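Acetamidase (Bacillus halodurans, PDB 2II1) hydrolyses acetamide, cleaving the carbon-nitrogen bond of this linear amide, and binds calcium ions. Local coordinates at the interface of chains A and B. Numbering follows the deposited sequence. Chains: chain A/B, Acetamidase.

The three contacts are neighbouring patches of one two-fold interface, each with a twin in which the chains are exchanged. The C-alpha centres of contact 1 lie about 11 Å from those of contact 2 and about 10 Å from those of contact 3, while contacts 2 and 3 are about 16 Å apart. Helix 258-268 of chain B serves contacts 1 and 2, which share B:Gly267; A:Ile192 joins contacts 1 and 3. The chain A loop after strand 176-184 enters all three. Because A:Asp182, A:His184 and A:Glu198 bind calcium at either end of that stretch, pairing of the chains may steady the metal site, if this dimer is biological.

Contact 1: the interface of chains A and B. Residues chain A 90, 191-195; chain B 262-263, 265-267.
A:Leu193 and the selenomethionine B:Met263 form the apolar centre, where a loop of chain A lies against helix 258-268 of chain B. The two side chains cross obliquely, and branch CD2 of A:Leu193 presses on CG of B:Met263 at 3.3 Å, closer than two such carbons normally sit. A second selenomethionine, A:Met90 on strand 87-92, runs alongside B:Met263, pointing the other way, its SE 3.8 Å from CB of B:Met263. The A:Met90 chain bends at its last torsion (chi3 81°), bringing the terminal methyl CE to 3.8 Å from CB of B:Ser266. On another flank, CD1 of A:Ile192 reaches CB of B:Leu265 at 4.1 Å, a looser contact. Closer to the rim, CB of A:Leu193 meets CB of B:Ser266 at 3.4 Å, which sets the serine close beside the loop. Its 58 Å² of hidden surface exceeds that of every other residue in the patch. With OG anti to the backbone N (chi1 -162°), the hydroxyl points into the turn made by residues 191-195. There it donates to the carbonyl of A:Cys195 and weakly accepts from the backbone N-H of A:Leu193, at 3.2 Å between N and OG. An alanine in place of B:Ser266 would probably leave the A:Cys195 carbonyl without this mate and the turn less firmly fixed. The bond from B:Ser266 OG to A:Cys195 O measures 2.6 Å, the donor tilted 21° from the carbonyl plane.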
# COMPACT_ATOMS: atom_id res chain seq x y z
N MSE A 90 -1.38 20.25 11.80
CA MSE A 90 -2.32 19.55 10.95
C MSE A 90 -3.63 20.33 10.87
O MSE A 90 -4.04 21.00 11.84
CB MSE A 90 -2.61 18.13 11.47
CG MSE A 90 -1.41 17.19 11.48
SE MSE A 90 -1.92 15.32 11.86
CE MSE A 90 -2.48 14.89 10.10
N GLU A 191 -1.72 9.49 3.32
CA GLU A 191 -1.92 10.90 3.74
C GLU A 191 -3.42 11.27 3.72
O GLU A 191 -3.83 12.31 3.20
CB GLU A 191 -1.15 11.83 2.82
CG GLU A 191 -0.93 13.20 3.42
CD GLU A 191 -0.20 14.14 2.50
OE1 GLU A 191 -0.38 13.99 1.26
OE2 GLU A 191 0.54 15.02 3.01
N ILE A 192 -4.23 10.39 4.30
CA ILE A 192 -5.67 10.37 4.02
C ILE A 192 -6.46 11.61 4.45
O ILE A 192 -7.44 11.93 3.82
CB ILE A 192 -6.39 9.06 4.52
CG1 ILE A 192 -6.37 8.92 6.06
CG2 ILE A 192 -5.80 7.85 3.80
CD1 ILE A 192 -7.50 9.70 6.81
N LEU A 193 -6.03 12.30 5.49
CA LEU A 193 -6.76 13.49 5.94
C LEU A 193 -6.58 14.66 4.95
O LEU A 193 -7.52 15.43 4.74
CB LEU A 193 -6.34 13.89 7.36
CG LEU A 193 -7.02 15.08 8.06
CD1 LEU A 193 -8.44 14.76 8.30
CD2 LEU A 193 -6.35 15.44 9.36
N ILE A 194 -5.39 14.74 4.34
CA ILE A 194 -4.92 15.84 3.43
C ILE A 194 -3.49 16.28 3.79
O ILE A 194 -2.76 16.83 2.97
CB ILE A 194 -5.87 17.11 3.35
CG1 ILE A 194 -5.56 17.97 2.11
CG2 ILE A 194 -5.84 17.92 4.67
CD1 ILE A 194 -6.18 17.46 0.80
N CYS A 195 -3.05 16.02 5.00
CA CYS A 195 -1.74 16.49 5.40
C CYS A 195 -1.03 15.47 6.29
O CYS A 195 -1.67 14.55 6.82
CB CYS A 195 -1.94 17.82 6.14
SG CYS A 195 -2.96 17.72 7.63
N GLY B 262 -9.20 11.20 12.15
CA GLY B 262 -8.57 11.48 10.86
C GLY B 262 -7.10 11.87 10.94
O GLY B 262 -6.29 11.42 10.14
N MSE B 263 -6.77 12.76 11.88
CA MSE B 263 -5.39 13.21 12.07
C MSE B 263 -4.48 12.08 12.51
O MSE B 263 -3.37 11.92 12.01
CB MSE B 263 -5.34 14.32 13.12
CG MSE B 263 -5.87 15.63 12.62
SE MSE B 263 -5.97 16.97 14.02
CE MSE B 263 -6.70 18.48 12.94
N LEU B 265 -4.95 8.89 11.84
CA LEU B 265 -4.78 7.96 10.74
C LEU B 265 -3.80 8.51 9.71
O LEU B 265 -2.94 7.77 9.19
CB LEU B 265 -6.10 7.65 10.03
CG LEU B 265 -7.24 6.87 10.73
CD1 LEU B 265 -8.31 6.36 9.73
CD2 LEU B 265 -6.73 5.73 11.55
N SER B 266 -3.92 9.81 9.43
CA SER B 266 -3.07 10.49 8.44
C SER B 266 -1.62 10.59 8.91
O SER B 266 -0.70 10.61 8.08
CB SER B 266 -3.66 11.87 8.12
OG SER B 266 -3.15 12.42 6.90
N GLY B 267 -1.39 10.61 10.23
CA GLY B 267 -0.05 10.73 10.77
C GLY B 267 0.64 9.42 11.14
O GLY B 267 1.86 9.34 11.08

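Contact 2: the interface of chains A and B. Residues chain A 124-127, 186, 188; chain B 264, 267-268, 290-291.
The phenolic oxygen OH of B:Tyr291 is touched by carbons of chain A: CD of A:Pro127 lies 3.5 Å from it and branch CD2 of A:Leu126 is at 3.6 Å. The tyrosine and proline reach toward each other tip to tip. No nitrogen or oxygen bonds across this patch, so its cohesion comes from packing. A:Leu126 crosses the tyrosine at about a right angle, and its CD2 also lies 3.6 Å from ring atom CE1. CD2 of A:Leu124 sits at the ring edge, in plane, 3.6 Å from CD1 of B:Tyr291, and the backbone oxygen of A:Arg125 occupies the same plane at the edge. One face is overlaid within chain B by ND1 of B:His290, offset toward the rim. CG of B:Tyr291 is anti to its carbonyl carbon (chi1 -61°), which directs the ring toward the strand. The leucines also reach helix 258-268: CD2 of A:Leu126 meets CB of B:Ala268 at 3.9 Å, and CD1 of A:Leu124 meets CD2 of B:Leu264 at 4.0 Å, those side chains crossing nearly perpendicularly. Short strand 125-127 of chain A thus lies against two chain B helices, the end of 258-268 and the start of 289-294.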
# COMPACT_ATOMS: atom_id res chain seq x y z
N LEU A 124 -1.10 10.08 23.81
CA LEU A 124 -0.64 9.56 22.51
C LEU A 124 0.61 10.29 21.98
O LEU A 124 0.66 11.51 21.95
CB LEU A 124 -1.74 9.64 21.45
CG LEU A 124 -2.90 8.63 21.39
CD1 LEU A 124 -3.90 8.99 20.29
CD2 LEU A 124 -2.38 7.23 21.18
N ARG A 125 1.59 9.53 21.53
CA ARG A 125 2.80 10.08 20.95
C ARG A 125 3.13 9.30 19.69
O ARG A 125 2.96 8.07 19.65
CB ARG A 125 3.96 10.02 21.94
CG ARG A 125 3.76 10.91 23.15
CD ARG A 125 4.74 10.58 24.28
NE ARG A 125 6.08 11.15 24.10
CZ ARG A 125 6.47 12.37 24.49
NH1 ARG A 125 5.61 13.21 25.07
NH2 ARG A 125 7.71 12.77 24.27
N LEU A 126 3.57 10.01 18.67
CA LEU A 126 3.98 9.36 17.43
C LEU A 126 5.49 9.41 17.29
O LEU A 126 6.13 10.31 17.78
CB LEU A 126 3.32 10.00 16.21
CG LEU A 126 1.83 10.35 16.28
CD1 LEU A 126 1.32 10.70 14.90
CD2 LEU A 126 1.00 9.22 16.88
N PRO A 127 6.06 8.42 16.60
CA PRO A 127 7.49 8.49 16.36
C PRO A 127 7.81 9.63 15.43
O PRO A 127 7.06 9.89 14.49
CB PRO A 127 7.83 7.13 15.71
CG PRO A 127 6.58 6.33 15.73
CD PRO A 127 5.43 7.23 16.01
N ALA A 186 5.72 13.35 10.69
CA ALA A 186 5.10 12.05 10.65
C ALA A 186 4.06 12.07 9.57
O ALA A 186 3.47 13.12 9.28
CB ALA A 186 4.45 11.73 11.98
N GLY A 188 1.55 8.72 7.38
CA GLY A 188 1.34 7.34 6.95
C GLY A 188 0.97 7.25 5.49
O GLY A 188 0.51 8.22 4.89
N LEU B 264 -4.98 11.27 13.43
CA LEU B 264 -4.27 10.09 13.85
C LEU B 264 -3.95 9.15 12.68
O LEU B 264 -2.82 8.67 12.56
CB LEU B 264 -5.07 9.36 14.92
CG LEU B 264 -4.38 8.21 15.62
CD1 LEU B 264 -3.01 8.59 16.12
CD2 LEU B 264 -5.24 7.75 16.74
N GLY B 267 -1.39 10.61 10.23
CA GLY B 267 -0.05 10.73 10.77
C GLY B 267 0.64 9.42 11.14
O GLY B 267 1.86 9.34 11.08
N ALA B 268 -0.16 8.43 11.52
CA ALA B 268 0.33 7.19 12.14
C ALA B 268 -0.23 5.93 11.48
O ALA B 268 0.27 4.86 11.73
CB ALA B 268 -0.03 7.19 13.66
N HIS B 290 -1.00 -0.74 19.46
CA HIS B 290 -0.46 0.21 20.44
C HIS B 290 -1.37 1.43 20.68
O HIS B 290 -1.65 1.80 21.82
CB HIS B 290 0.93 0.69 19.97
CG HIS B 290 1.44 1.88 20.71
ND1 HIS B 290 1.53 3.13 20.14
CD2 HIS B 290 1.85 2.02 22.00
CE1 HIS B 290 1.99 3.99 21.04
NE2 HIS B 290 2.18 3.34 22.17
N TYR B 291 -1.86 2.02 19.60
CA TYR B 291 -2.74 3.20 19.69
C TYR B 291 -4.14 2.87 20.24
O TYR B 291 -4.70 3.61 21.06
CB TYR B 291 -2.82 3.92 18.33
CG TYR B 291 -1.48 4.43 17.82
CD1 TYR B 291 -0.79 5.44 18.49
CD2 TYR B 291 -0.91 3.91 16.64
CE1 TYR B 291 0.44 5.91 18.02
CE2 TYR B 291 0.31 4.37 16.16
CZ TYR B 291 0.99 5.37 16.85
OH TYR B 291 2.20 5.81 16.38

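Contact 3: the interface of chains A and B. Residues chain A 98, 189-190, 192, 235, 273, 276; chain B 239-240, 243, 271, 285.
B:Leu271 packs against A:Asp189 and A:Ile276 where two Acetamidase/Formamidase family subunits meet around strand 270-275. Its CB lies 3.6 Å from the backbone O of A:Asp189. CG, anti to the backbone N (chi1 -176°), then carries the branches away from the strand. CD1 turns toward its own chain, near the ring of B:Phe285 and OG1 of B:Thr243. CD2 crosses to CD1 of A:Ile276 at 3.9 Å, the two side chains meeting at about a right angle. The 77 Å² hidden on B:Leu271 is the largest value in the patch. Its backbone is anchored too: N donates to O of A:Asp189 at 3.0 Å. A water links its O, 2.6 Å from the water oxygen, to carboxylate atom OD2 of A:Asp189 and to N of A:Val273.

Beside this, B:Thr243 on helix 235-253 meets A:Ile192 tip to tip, methyl CG2 lying 3.5 Å from CG1 of the isoleucine, a snug fit. OG1 of B:Thr243 is turned back into its helix (chi1 -58°) and donates to O of B:Ala239 at 2.7 Å, which satisfies the hydroxyl and presents the methyl to chain A. Ring atom CE2 of B:Phe285 touches CG2 of A:Ile192 at 4.0 Å.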
# COMPACT_ATOMS: atom_id res chain seq x y z
N ALA A 98 -9.57 12.29 1.92
CA ALA A 98 -10.39 11.08 1.89
C ALA A 98 -11.59 11.15 2.82
O ALA A 98 -12.60 10.55 2.53
CB ALA A 98 -9.54 9.86 2.26
N ASP A 189 1.20 6.08 4.90
CA ASP A 189 0.81 5.83 3.52
C ASP A 189 -0.65 6.28 3.30
O ASP A 189 -1.56 5.97 4.09
CB ASP A 189 0.98 4.36 3.14
CG ASP A 189 2.42 4.00 2.78
OD1 ASP A 189 3.27 4.91 2.58
OD2 ASP A 189 2.69 2.78 2.70
N GLY A 190 -0.86 7.02 2.23
CA GLY A 190 -2.19 7.54 1.95
C GLY A 190 -2.40 8.99 2.30
O GLY A 190 -3.18 9.67 1.63
N ILE A 192 -4.23 10.39 4.30
CA ILE A 192 -5.67 10.37 4.02
C ILE A 192 -6.46 11.61 4.45
O ILE A 192 -7.44 11.93 3.82
CB ILE A 192 -6.39 9.06 4.52
CG1 ILE A 192 -6.37 8.92 6.06
CG2 ILE A 192 -5.80 7.85 3.80
CD1 ILE A 192 -7.50 9.70 6.81
N LEU A 235 -5.89 6.47 -8.47
CA LEU A 235 -4.99 5.56 -7.81
C LEU A 235 -4.91 4.23 -8.60
O LEU A 235 -3.88 3.58 -8.58
CB LEU A 235 -5.41 5.33 -6.37
CG LEU A 235 -4.51 4.46 -5.51
CD1 LEU A 235 -3.08 5.05 -5.32
CD2 LEU A 235 -5.22 4.25 -4.15
N VAL A 273 0.88 2.56 -1.61
CA VAL A 273 0.20 3.82 -1.82
C VAL A 273 1.01 4.91 -1.13
O VAL A 273 1.39 4.76 0.03
CB VAL A 273 -1.21 3.77 -1.19
CG1 VAL A 273 -1.78 5.16 -0.98
CG2 VAL A 273 -2.17 2.89 -2.03
N ILE A 276 -3.28 9.75 -1.44
CA ILE A 276 -4.50 9.76 -2.28
C ILE A 276 -5.26 11.09 -2.29
O ILE A 276 -6.45 11.14 -2.68
CB ILE A 276 -5.46 8.60 -1.91
CG1 ILE A 276 -6.00 8.73 -0.48
CG2 ILE A 276 -4.75 7.27 -2.04
CD1 ILE A 276 -7.14 7.79 -0.16
N ALA B 239 -9.99 2.04 -1.39
CA ALA B 239 -9.10 2.80 -0.50
C ALA B 239 -9.87 3.80 0.38
O ALA B 239 -9.64 3.87 1.59
CB ALA B 239 -8.01 3.56 -1.33
N VAL B 240 -10.75 4.58 -0.23
CA VAL B 240 -11.57 5.54 0.52
C VAL B 240 -12.44 4.82 1.53
O VAL B 240 -12.47 5.18 2.72
CB VAL B 240 -12.39 6.45 -0.39
CG1 VAL B 240 -13.50 7.18 0.43
CG2 VAL B 240 -11.48 7.46 -1.14
N THR B 243 -10.59 3.37 4.49
CA THR B 243 -10.12 4.46 5.35
C THR B 243 -11.25 4.97 6.21
O THR B 243 -11.09 5.09 7.43
CB THR B 243 -9.51 5.62 4.49
OG1 THR B 243 -8.43 5.09 3.69
CG2 THR B 243 -9.01 6.76 5.39
N LEU B 271 -2.52 3.16 4.58
CA LEU B 271 -3.38 2.56 3.59
C LEU B 271 -2.54 1.61 2.70
O LEU B 271 -1.56 2.02 2.13
CB LEU B 271 -4.02 3.64 2.76
CG LEU B 271 -5.05 3.24 1.71
CD1 LEU B 271 -6.23 2.47 2.31
CD2 LEU B 271 -5.46 4.54 1.06
N PHE B 285 -6.90 -0.49 5.44
CA PHE B 285 -6.29 0.55 6.24
C PHE B 285 -5.83 -0.04 7.56
O PHE B 285 -6.61 -0.69 8.23
CB PHE B 285 -7.24 1.73 6.54
CG PHE B 285 -6.48 2.92 6.99
CD1 PHE B 285 -6.05 3.04 8.32
CD2 PHE B 285 -6.06 3.87 6.08
CE1 PHE B 285 -5.29 4.12 8.72
CE2 PHE B 285 -5.31 4.96 6.48
CZ PHE B 285 -4.92 5.07 7.80
O HOH W 1 0.76 1.61 1.02